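Long-range contacts in hydrolase, alpha/beta hydrolase FOLD family (Staphylococcus aureus, PDB 2XMZ), which probably catalyses the formation of 2-succinyl-6-hydroxy-2,4-cyclohexadiene-1-carboxylate in menaquinone biosynthesis, as a lyase built on the alpha/beta hydrolase fold: residues Ile102-Leu113 against Arg202-Leu213; Met92-Asn103 against Tyr191-Leu199. All coordinates share one frame; numbering follows the deposited sequence.

In the fold
Both contacts are built on helix 92-103, the helix that follows the probable nucleophile elbow G89-S91-G93, and they share I102 and N103 at its C-terminal end. Contact 1 carries the chain from that end into strand 110-114 and pairs this strand with 210-215; contact 2 lays segment 191-199 along the helix. Their centres are about 12 Å apart, and they meet where L98 CD2 touches I206 CD1 and L203 CD2, each at 3.6 Å. Contact 2 includes G93 of the probable elbow, and its M92 side chain lies near the probable triad of S91, D218 and H245 without touching it; L113 of contact 1 lies near the elbow, also without contact.

Contact 1: Ile102-Leu113 against Arg202-Leu213; sequences INGHIPISNLIL and RLKEIKVPTLIL
The backbone oxygen of L113 takes the shortest bond between the segments, from L213 N at 2.7 Å, and L211 N reaches L111 O in the same way at 2.8 Å. In return, P209 O and L211 O accept from L111 N and L113 N, so strands 110-113 and 210-213 run parallel, their directions 5° apart. L111, L113, T210 and I212 project from one face of the sheet, I112 and L211 from the other. L111 and T210 lie side by side and point the same way, with L111 CB 3.6 Å from T210 OG1; the hydroxyl itself bonds back to V208 O. L111 CG stands opposite the backbone N (chi1 -176°), and CD2 runs on to I206 CG2 at 4.0 Å, the two side chains crossing at about a right angle. Just ahead of the paired residues, V208 CB packs against S109 O at 3.2 Å, and N110 OD1 lies 3.4 Å from P209 CB while N110 ND2 bonds to T86 OG1. At the helix end, I102 turns CG1 onto I206 CG1 (3.7 Å) and CG2 onto R202 CD (3.5 Å). R202 NH2 meets the syn lone pair of E205 OE1 in the guanidinium plane, a salt bridge beside I102. Strand 84-90 borders 110-114 on its other edge, giving the parallel run of neighbouring strands characteristic of the alpha/beta hydrolase sheet.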
loop_
_atom_site.group_PDB
_atom_site.type_symbol
_atom_site.label_atom_id
_atom_site.label_comp_id
_atom_site.label_asym_id
_atom_site.label_seq_id
_atom_site.Cartn_x
_atom_site.Cartn_y
_atom_site.Cartn_z
ATOM N N ILE A 102 10.483 0.047 -9.576
ATOM C CA ILE A 102 10.909 0.396 -10.935
ATOM C C ILE A 102 11.841 1.616 -10.991
ATOM O O ILE A 102 12.770 1.659 -11.799
ATOM C CB ILE A 102 9.659 0.674 -11.814
ATOM C CG1 ILE A 102 8.848 -0.616 -11.986
ATOM C CG2 ILE A 102 10.035 1.273 -13.178
ATOM C CD1 ILE A 102 7.388 -0.399 -12.404
ATOM N N ASN A 103 11.585 2.597 -10.130
ATOM C CA ASN A 103 12.228 3.901 -10.236
ATOM C C ASN A 103 13.025 4.304 -9.023
ATOM O O ASN A 103 13.753 5.296 -9.083
ATOM C CB ASN A 103 11.177 4.976 -10.497
ATOM C CG ASN A 103 10.507 4.805 -11.839
ATOM O OD1 ASN A 103 11.141 4.929 -12.871
ATOM N ND2 ASN A 103 9.221 4.514 -11.823
ATOM N N GLY A 104 12.900 3.547 -7.929
ATOM C CA GLY A 104 13.596 3.887 -6.677
ATOM C C GLY A 104 15.110 3.832 -6.760
ATOM O O GLY A 104 15.689 3.135 -7.606
ATOM N N HIS A 105 15.762 4.549 -5.862
ATOM C CA HIS A 105 17.194 4.716 -5.959
ATOM C C HIS A 105 17.958 3.807 -5.002
ATOM O O HIS A 105 19.171 3.622 -5.137
ATOM C CB HIS A 105 17.557 6.209 -5.885
ATOM C CG HIS A 105 16.939 7.011 -7.004
ATOM N ND1 HIS A 105 15.813 7.795 -6.832
ATOM C CD2 HIS A 105 17.248 7.084 -8.324
ATOM C CE1 HIS A 105 15.482 8.349 -7.985
ATOM N NE2 HIS A 105 16.329 7.927 -8.910
ATOM N N ILE A 106 17.239 3.198 -4.064
ATOM C CA ILE A 106 17.823 2.151 -3.227
ATOM C C ILE A 106 17.255 0.807 -3.717
ATOM O O ILE A 106 16.046 0.617 -3.718
ATOM C CB ILE A 106 17.499 2.354 -1.706
ATOM C CG1 ILE A 106 17.931 3.766 -1.210
ATOM C CG2 ILE A 106 18.070 1.198 -0.876
ATOM C CD1 ILE A 106 19.406 4.098 -1.352
ATOM N N PRO A 107 18.122 -0.113 -4.156
ATOM C CA PRO A 107 17.605 -1.410 -4.640
ATOM C C PRO A 107 16.935 -2.208 -3.512
ATOM O O PRO A 107 17.487 -2.338 -2.406
ATOM C CB PRO A 107 18.870 -2.146 -5.112
ATOM C CG PRO A 107 19.885 -1.021 -5.382
ATOM C CD PRO A 107 19.582 0.025 -4.337
ATOM N N ILE A 108 15.752 -2.726 -3.799
ATOM C CA ILE A 108 15.065 -3.598 -2.872
ATOM C C ILE A 108 15.455 -5.059 -3.141
ATOM O O ILE A 108 15.952 -5.388 -4.221
ATOM C CB ILE A 108 13.548 -3.359 -2.909
ATOM C CG1 ILE A 108 12.928 -3.730 -4.272
ATOM C CG2 ILE A 108 13.226 -1.878 -2.518
ATOM C CD1 ILE A 108 11.391 -3.781 -4.192
ATOM N N SER A 109 15.258 -5.915 -2.151
ATOM C CA SER A 109 15.572 -7.316 -2.266
ATOM C C SER A 109 14.374 -8.114 -2.752
ATOM O O SER A 109 14.522 -8.972 -3.605
ATOM C CB SER A 109 16.054 -7.848 -0.930
ATOM O OG SER A 109 17.435 -7.567 -0.803
ATOM N N ASN A 110 13.201 -7.801 -2.208
ATOM C CA ASN A 110 11.932 -8.477 -2.544
ATOM C C ASN A 110 10.801 -7.460 -2.597
ATOM O O ASN A 110 10.894 -6.354 -2.012
ATOM C CB ASN A 110 11.535 -9.530 -1.485
ATOM C CG ASN A 110 12.613 -10.566 -1.243
ATOM O OD1 ASN A 110 12.826 -11.467 -2.054
ATOM N ND2 ASN A 110 13.269 -10.470 -0.100
ATOM N N LEU A 111 9.712 -7.851 -3.252
ATOM C CA LEU A 111 8.562 -6.977 -3.385
ATOM C C LEU A 111 7.291 -7.693 -2.990
ATOM O O LEU A 111 7.077 -8.835 -3.361
ATOM C CB LEU A 111 8.467 -6.445 -4.815
ATOM C CG LEU A 111 7.362 -5.432 -5.124
ATOM C CD1 LEU A 111 7.537 -4.082 -4.340
ATOM C CD2 LEU A 111 7.291 -5.198 -6.625
ATOM N N ILE A 112 6.445 -7.034 -2.204
ATOM C CA ILE A 112 5.151 -7.634 -1.855
ATOM C C ILE A 112 4.048 -6.641 -2.122
ATOM O O ILE A 112 4.103 -5.480 -1.701
ATOM C CB ILE A 112 5.044 -8.181 -0.392
ATOM C CG1 ILE A 112 6.159 -9.177 -0.107
ATOM C CG2 ILE A 112 3.706 -8.893 -0.218
ATOM C CD1 ILE A 112 6.334 -9.558 1.413
ATOM N N LEU A 113 3.037 -7.126 -2.829
ATOM C CA LEU A 113 1.938 -6.310 -3.288
ATOM C C LEU A 113 0.621 -6.927 -2.828
ATOM O O LEU A 113 0.329 -8.093 -3.134
ATOM C CB LEU A 113 1.969 -6.255 -4.825
ATOM C CG LEU A 113 3.307 -5.769 -5.421
ATOM C CD1 LEU A 113 3.243 -5.883 -6.929
ATOM C CD2 LEU A 113 3.610 -4.339 -5.021
ATOM N N ARG A 202 6.348 -1.438 -17.642
ATOM C CA ARG A 202 7.608 -1.456 -16.883
ATOM C C ARG A 202 7.644 -2.578 -15.837
ATOM O O ARG A 202 8.638 -2.744 -15.160
ATOM C CB ARG A 202 7.863 -0.088 -16.213
ATOM C CG ARG A 202 8.234 1.063 -17.189
ATOM C CD ARG A 202 9.266 2.019 -16.545
ATOM N NE ARG A 202 9.497 3.246 -17.311
ATOM C CZ ARG A 202 10.377 3.376 -18.307
ATOM N NH1 ARG A 202 10.499 4.547 -18.930
ATOM N NH2 ARG A 202 11.141 2.347 -18.692
ATOM N N LEU A 203 6.554 -3.342 -15.694
ATOM C CA LEU A 203 6.517 -4.473 -14.736
ATOM C C LEU A 203 7.590 -5.525 -14.989
ATOM O O LEU A 203 8.099 -6.140 -14.040
ATOM C CB LEU A 203 5.144 -5.166 -14.736
ATOM C CG LEU A 203 3.970 -4.351 -14.189
ATOM C CD1 LEU A 203 2.715 -5.221 -14.163
ATOM C CD2 LEU A 203 4.299 -3.754 -12.791
ATOM N N LYS A 204 7.904 -5.748 -16.268
ATOM C CA LYS A 204 8.943 -6.685 -16.658
ATOM C C LYS A 204 10.336 -6.256 -16.191
ATOM O O LYS A 204 11.241 -7.070 -16.147
ATOM C CB LYS A 204 8.937 -6.957 -18.177
ATOM C CG LYS A 204 9.204 -5.757 -19.056
ATOM C CD LYS A 204 9.076 -6.161 -20.518
ATOM C CE LYS A 204 8.557 -5.036 -21.359
ATOM N NZ LYS A 204 9.500 -3.889 -21.375
ATOM N N GLU A 205 10.488 -4.991 -15.809
ATOM C CA GLU A 205 11.761 -4.501 -15.321
ATOM C C GLU A 205 12.003 -4.940 -13.890
ATOM O O GLU A 205 13.117 -4.900 -13.425
ATOM C CB GLU A 205 11.807 -2.977 -15.378
ATOM C CG GLU A 205 11.391 -2.399 -16.722
ATOM C CD GLU A 205 11.712 -0.926 -16.809
ATOM O OE1 GLU A 205 11.372 -0.300 -17.828
ATOM O OE2 GLU A 205 12.289 -0.391 -15.839
ATOM N N ILE A 206 10.957 -5.352 -13.188
ATOM C CA ILE A 206 11.075 -5.694 -11.768
ATOM C C ILE A 206 11.633 -7.104 -11.687
ATOM O O ILE A 206 10.923 -8.041 -11.972
ATOM C CB ILE A 206 9.678 -5.619 -11.056
ATOM C CG1 ILE A 206 9.123 -4.199 -11.107
ATOM C CG2 ILE A 206 9.767 -6.105 -9.584
ATOM C CD1 ILE A 206 7.735 -4.112 -10.526
ATOM N N LYS A 207 12.898 -7.256 -11.301
ATOM C CA LYS A 207 13.540 -8.568 -11.329
ATOM C C LYS A 207 13.557 -9.300 -9.984
ATOM O O LYS A 207 13.922 -10.472 -9.939
ATOM C CB LYS A 207 14.985 -8.476 -11.847
ATOM C CG LYS A 207 15.207 -7.625 -13.089
ATOM C CD LYS A 207 14.381 -8.083 -14.275
ATOM C CE LYS A 207 14.733 -7.225 -15.479
ATOM N NZ LYS A 207 13.785 -7.427 -16.604
ATOM N N VAL A 208 13.194 -8.614 -8.897
ATOM C CA VAL A 208 13.304 -9.191 -7.554
ATOM C C VAL A 208 12.152 -10.167 -7.314
ATOM O O VAL A 208 11.110 -10.059 -7.960
ATOM C CB VAL A 208 13.369 -8.093 -6.434
ATOM C CG1 VAL A 208 14.654 -7.250 -6.588
ATOM C CG2 VAL A 208 12.125 -7.212 -6.416
ATOM N N PRO A 209 12.350 -11.144 -6.410
ATOM C CA PRO A 209 11.217 -11.993 -6.073
ATOM C C PRO A 209 10.030 -11.143 -5.616
ATOM O O PRO A 209 10.197 -10.247 -4.791
ATOM C CB PRO A 209 11.751 -12.854 -4.931
ATOM C CG PRO A 209 13.268 -12.946 -5.231
ATOM C CD PRO A 209 13.618 -11.610 -5.813
ATOM N N THR A 210 8.849 -11.428 -6.159
ATOM C CA THR A 210 7.644 -10.621 -5.896
ATOM C C THR A 210 6.498 -11.533 -5.474
ATOM O O THR A 210 6.213 -12.547 -6.147
ATOM C CB THR A 210 7.257 -9.788 -7.136
ATOM O OG1 THR A 210 8.328 -8.889 -7.447
ATOM C CG2 THR A 210 5.991 -8.951 -6.900
ATOM N N LEU A 211 5.875 -11.212 -4.339
ATOM C CA LEU A 211 4.666 -11.911 -3.918
ATOM C C LEU A 211 3.488 -10.991 -4.200
ATOM O O LEU A 211 3.493 -9.858 -3.793
ATOM C CB LEU A 211 4.695 -12.235 -2.423
ATOM C CG LEU A 211 3.439 -12.896 -1.823
ATOM C CD1 LEU A 211 3.202 -14.341 -2.378
ATOM C CD2 LEU A 211 3.523 -12.904 -0.302
ATOM N N ILE A 212 2.488 -11.496 -4.911
ATOM C CA ILE A 212 1.272 -10.731 -5.191
ATOM C C ILE A 212 0.074 -11.380 -4.507
ATOM O O ILE A 212 -0.153 -12.591 -4.638
ATOM C CB ILE A 212 1.039 -10.590 -6.714
ATOM C CG1 ILE A 212 2.218 -9.843 -7.357
ATOM C CG2 ILE A 212 -0.300 -9.910 -6.992
ATOM C CD1 ILE A 212 2.451 -10.147 -8.849
ATOM N N LEU A 213 -0.672 -10.574 -3.752
ATOM C CA LEU A 213 -1.826 -11.056 -3.007
ATOM C C LEU A 213 -3.055 -10.302 -3.484
ATOM O O LEU A 213 -3.014 -9.082 -3.675
ATOM C CB LEU A 213 -1.630 -10.854 -1.501
ATOM C CG LEU A 213 -0.342 -11.408 -0.878
ATOM C CD1 LEU A 213 -0.220 -11.022 0.577
ATOM C CD2 LEU A 213 -0.254 -12.916 -1.016
#

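Contact 2: Met92-Asn103 against Tyr191-Leu199; sequences MGGRVALYYAIN and YGTGQMPNL
R95 reaches from helix 92-103 into segment 191-199 and grips one backbone oxygen, Y191 O, end-on with both terminal nitrogens. In the alpha/beta hydrolase fold this helix follows the nucleophile elbow, and the GxSxG pattern around S91 and G93 probably forms that elbow here. NH1 donates to Y191 O at 2.9 Å and NH2 at 3.1 Å, with the oxygen practically in the guanidinium plane. M196 SD also lies at the edge of this group and takes a weak bond from NH1. One guanidinium face carries T193 OG1, about 2.9 Å above the plane, too badly angled toward NE for a hydrogen bond; M92 O lies farther off over the opposite face. A bend at chi3 (-71°) turns the R95 head toward Y191, and the double grip would resist its rotation. M196, extended beyond CG, crosses R95 obliquely and sets its CE 3.7 Å from R95 CB. At the start of the helix, the M92 and Y191 side chains cross at about a right angle, and M92 SD approaches the ring obliquely, 3.6 Å from Y191 CE1, as a Met-aromatic contact; Y191 OH bonds to P51 O. Farther along, L199 crosses Y99 at about a right angle and slides past I102 in the opposite direction, its CB 4.0 Å from I102 CD1. The Y99 ring receives P197 CG at its edge, 4.2 Å from CE1, while N103 ND2 sits over the centre of one face. L199 CD1 drops onto the helix backbone itself, 3.6 Å from Y99 CA.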
loop_
_atom_site.group_PDB
_atom_site.type_symbol
_atom_site.label_atom_id
_atom_site.label_comp_id
_atom_site.label_asym_id
_atom_site.label_seq_id
_atom_site.Cartn_x
_atom_site.Cartn_y
_atom_site.Cartn_z
ATOM N N MET A 92 -3.150 1.609 -2.354
ATOM C CA MET A 92 -2.379 2.854 -2.667
ATOM C C MET A 92 -0.887 2.709 -2.417
ATOM O O MET A 92 -0.079 3.151 -3.237
ATOM C CB MET A 92 -2.912 4.070 -1.884
ATOM C CG MET A 92 -2.043 5.357 -1.997
ATOM S SD MET A 92 -2.690 6.660 -0.932
ATOM C CE MET A 92 -1.836 6.293 0.591
ATOM N N GLY A 93 -0.522 2.149 -1.268
ATOM C CA GLY A 93 0.874 1.885 -0.952
ATOM C C GLY A 93 1.561 0.883 -1.870
ATOM O O GLY A 93 2.793 0.916 -2.014
ATOM N N GLY A 94 0.781 -0.008 -2.483
ATOM C CA GLY A 94 1.317 -0.932 -3.489
ATOM C C GLY A 94 1.626 -0.233 -4.785
ATOM O O GLY A 94 2.523 -0.661 -5.512
ATOM N N ARG A 95 0.886 0.846 -5.072
ATOM C CA ARG A 95 1.161 1.655 -6.269
ATOM C C ARG A 95 2.483 2.374 -6.083
ATOM O O ARG A 95 3.312 2.425 -6.984
ATOM C CB ARG A 95 0.031 2.650 -6.567
ATOM C CG ARG A 95 -1.333 1.959 -6.838
ATOM C CD ARG A 95 -2.405 2.928 -7.340
ATOM N NE ARG A 95 -2.922 3.888 -6.343
ATOM C CZ ARG A 95 -2.557 5.173 -6.267
ATOM N NH1 ARG A 95 -1.646 5.662 -7.114
ATOM N NH2 ARG A 95 -3.127 5.987 -5.363
ATOM N N VAL A 96 2.683 2.891 -4.883
ATOM C CA VAL A 96 3.960 3.448 -4.503
ATOM C C VAL A 96 5.069 2.368 -4.532
ATOM O O VAL A 96 6.158 2.631 -5.043
ATOM C CB VAL A 96 3.877 4.163 -3.137
ATOM C CG1 VAL A 96 5.260 4.617 -2.664
ATOM C CG2 VAL A 96 2.928 5.343 -3.239
ATOM N N ALA A 97 4.789 1.166 -4.040
ATOM C CA ALA A 97 5.823 0.135 -4.002
ATOM C C ALA A 97 6.203 -0.308 -5.405
ATOM O O ALA A 97 7.380 -0.548 -5.705
ATOM C CB ALA A 97 5.392 -1.069 -3.139
ATOM N N LEU A 98 5.220 -0.399 -6.299
ATOM C CA LEU A 98 5.551 -0.734 -7.700
ATOM C C LEU A 98 6.395 0.366 -8.340
ATOM O O LEU A 98 7.405 0.088 -8.989
ATOM C CB LEU A 98 4.260 -0.928 -8.514
ATOM C CG LEU A 98 3.641 -2.328 -8.427
ATOM C CD1 LEU A 98 2.215 -2.305 -8.986
ATOM C CD2 LEU A 98 4.459 -3.313 -9.192
ATOM N N TYR A 99 6.002 1.628 -8.120
ATOM C CA TYR A 99 6.750 2.751 -8.670
ATOM C C TYR A 99 8.163 2.715 -8.139
ATOM O O TYR A 99 9.146 2.936 -8.890
ATOM C CB TYR A 99 6.072 4.097 -8.355
ATOM C CG TYR A 99 6.714 5.249 -9.094
ATOM C CD1 TYR A 99 6.241 5.646 -10.335
ATOM C CD2 TYR A 99 7.815 5.919 -8.563
ATOM C CE1 TYR A 99 6.829 6.704 -11.042
ATOM C CE2 TYR A 99 8.428 6.985 -9.269
ATOM C CZ TYR A 99 7.924 7.359 -10.505
ATOM O OH TYR A 99 8.497 8.394 -11.211
ATOM N N TYR A 100 8.285 2.407 -6.854
ATOM C CA TYR A 100 9.574 2.396 -6.232
ATOM C C TYR A 100 10.434 1.237 -6.720
ATOM O O TYR A 100 11.626 1.420 -6.919
ATOM C CB TYR A 100 9.505 2.382 -4.701
ATOM C CG TYR A 100 10.837 2.774 -4.120
ATOM C CD1 TYR A 100 11.162 4.121 -3.919
ATOM C CD2 TYR A 100 11.808 1.804 -3.824
ATOM C CE1 TYR A 100 12.406 4.479 -3.403
ATOM C CE2 TYR A 100 13.025 2.145 -3.311
ATOM C CZ TYR A 100 13.325 3.495 -3.112
ATOM O OH TYR A 100 14.551 3.832 -2.608
ATOM N N ALA A 101 9.835 0.063 -6.905
ATOM C CA ALA A 101 10.566 -1.099 -7.442
ATOM C C ALA A 101 11.171 -0.795 -8.797
ATOM O O ALA A 101 12.218 -1.335 -9.138
ATOM C CB ALA A 101 9.656 -2.346 -7.542
ATOM N N ILE A 102 10.483 0.047 -9.576
ATOM C CA ILE A 102 10.909 0.396 -10.935
ATOM C C ILE A 102 11.841 1.616 -10.991
ATOM O O ILE A 102 12.770 1.659 -11.799
ATOM C CB ILE A 102 9.659 0.674 -11.814
ATOM C CG1 ILE A 102 8.848 -0.616 -11.986
ATOM C CG2 ILE A 102 10.035 1.273 -13.178
ATOM C CD1 ILE A 102 7.388 -0.399 -12.404
ATOM N N ASN A 103 11.585 2.597 -10.130
ATOM C CA ASN A 103 12.228 3.901 -10.236
ATOM C C ASN A 103 13.025 4.304 -9.023
ATOM O O ASN A 103 13.753 5.296 -9.083
ATOM C CB ASN A 103 11.177 4.976 -10.497
ATOM C CG ASN A 103 10.507 4.805 -11.839
ATOM O OD1 ASN A 103 11.141 4.929 -12.871
ATOM N ND2 ASN A 103 9.221 4.514 -11.823
ATOM N N TYR A 191 -1.213 12.108 -6.129
ATOM C CA TYR A 191 -0.764 10.725 -6.438
ATOM C C TYR A 191 -1.867 9.682 -6.512
ATOM O O TYR A 191 -1.620 8.465 -6.395
ATOM C CB TYR A 191 0.435 10.274 -5.598
ATOM C CG TYR A 191 0.236 10.104 -4.106
ATOM C CD1 TYR A 191 0.168 8.823 -3.550
ATOM C CD2 TYR A 191 0.184 11.200 -3.247
ATOM C CE1 TYR A 191 0.065 8.623 -2.191
ATOM C CE2 TYR A 191 0.066 11.020 -1.847
ATOM C CZ TYR A 191 0.000 9.712 -1.334
ATOM O OH TYR A 191 -0.104 9.444 0.015
ATOM N N GLY A 192 -3.079 10.170 -6.755
ATOM C CA GLY A 192 -4.187 9.306 -7.088
ATOM C C GLY A 192 -3.853 8.497 -8.320
ATOM O O GLY A 192 -2.944 8.853 -9.113
ATOM N N THR A 193 -4.596 7.415 -8.496
ATOM C CA THR A 193 -4.327 6.450 -9.562
ATOM C C THR A 193 -4.393 7.093 -10.928
ATOM O O THR A 193 -3.646 6.713 -11.832
ATOM C CB THR A 193 -5.255 5.242 -9.458
ATOM O OG1 THR A 193 -5.036 4.631 -8.182
ATOM C CG2 THR A 193 -4.949 4.213 -10.581
ATOM N N GLY A 194 -5.256 8.101 -11.050
ATOM C CA GLY A 194 -5.419 8.836 -12.290
ATOM C C GLY A 194 -4.195 9.664 -12.631
ATOM O O GLY A 194 -3.972 9.973 -13.793
ATOM N N GLN A 195 -3.409 10.031 -11.620
ATOM C CA GLN A 195 -2.165 10.784 -11.827
ATOM C C GLN A 195 -0.964 9.889 -12.078
ATOM O O GLN A 195 0.063 10.356 -12.597
ATOM C CB GLN A 195 -1.833 11.675 -10.614
ATOM C CG GLN A 195 -2.965 12.589 -10.159
ATOM C CD GLN A 195 -3.410 13.573 -11.211
ATOM O OE1 GLN A 195 -4.591 13.960 -11.252
ATOM N NE2 GLN A 195 -2.488 13.974 -12.084
ATOM N N MET A 196 -1.072 8.623 -11.684
ATOM C CA MET A 196 0.061 7.715 -11.730
ATOM C C MET A 196 0.393 7.345 -13.166
ATOM O O MET A 196 -0.522 7.092 -13.957
ATOM C CB MET A 196 -0.315 6.464 -10.970
ATOM C CG MET A 196 0.773 5.452 -10.789
ATOM S SD MET A 196 -0.069 4.091 -9.968
ATOM C CE MET A 196 1.229 2.878 -10.073
ATOM N N PRO A 197 1.697 7.302 -13.515
ATOM C CA PRO A 197 2.011 6.782 -14.838
ATOM C C PRO A 197 1.585 5.324 -14.954
ATOM O O PRO A 197 1.541 4.594 -13.952
ATOM C CB PRO A 197 3.540 6.882 -14.909
ATOM C CG PRO A 197 3.929 7.854 -13.831
ATOM C CD PRO A 197 2.921 7.589 -12.746
ATOM N N ASN A 198 1.255 4.922 -16.169
ATOM C CA ASN A 198 0.913 3.535 -16.482
ATOM C C ASN A 198 2.174 2.671 -16.369
ATOM O O ASN A 198 3.010 2.657 -17.283
ATOM C CB ASN A 198 0.342 3.463 -17.908
ATOM C CG ASN A 198 0.281 2.046 -18.450
ATOM O OD1 ASN A 198 0.194 1.085 -17.694
ATOM N ND2 ASN A 198 0.306 1.918 -19.772
ATOM N N LEU A 199 2.298 1.939 -15.264
ATOM C CA LEU A 199 3.511 1.130 -15.008
ATOM C C LEU A 199 3.427 -0.284 -15.587
ATOM O O LEU A 199 4.352 -1.097 -15.420
ATOM C CB LEU A 199 3.830 1.086 -13.511
ATOM C CG LEU A 199 4.142 2.419 -12.823
ATOM C CD1 LEU A 199 4.405 2.151 -11.343
ATOM C CD2 LEU A 199 5.337 3.115 -13.454
#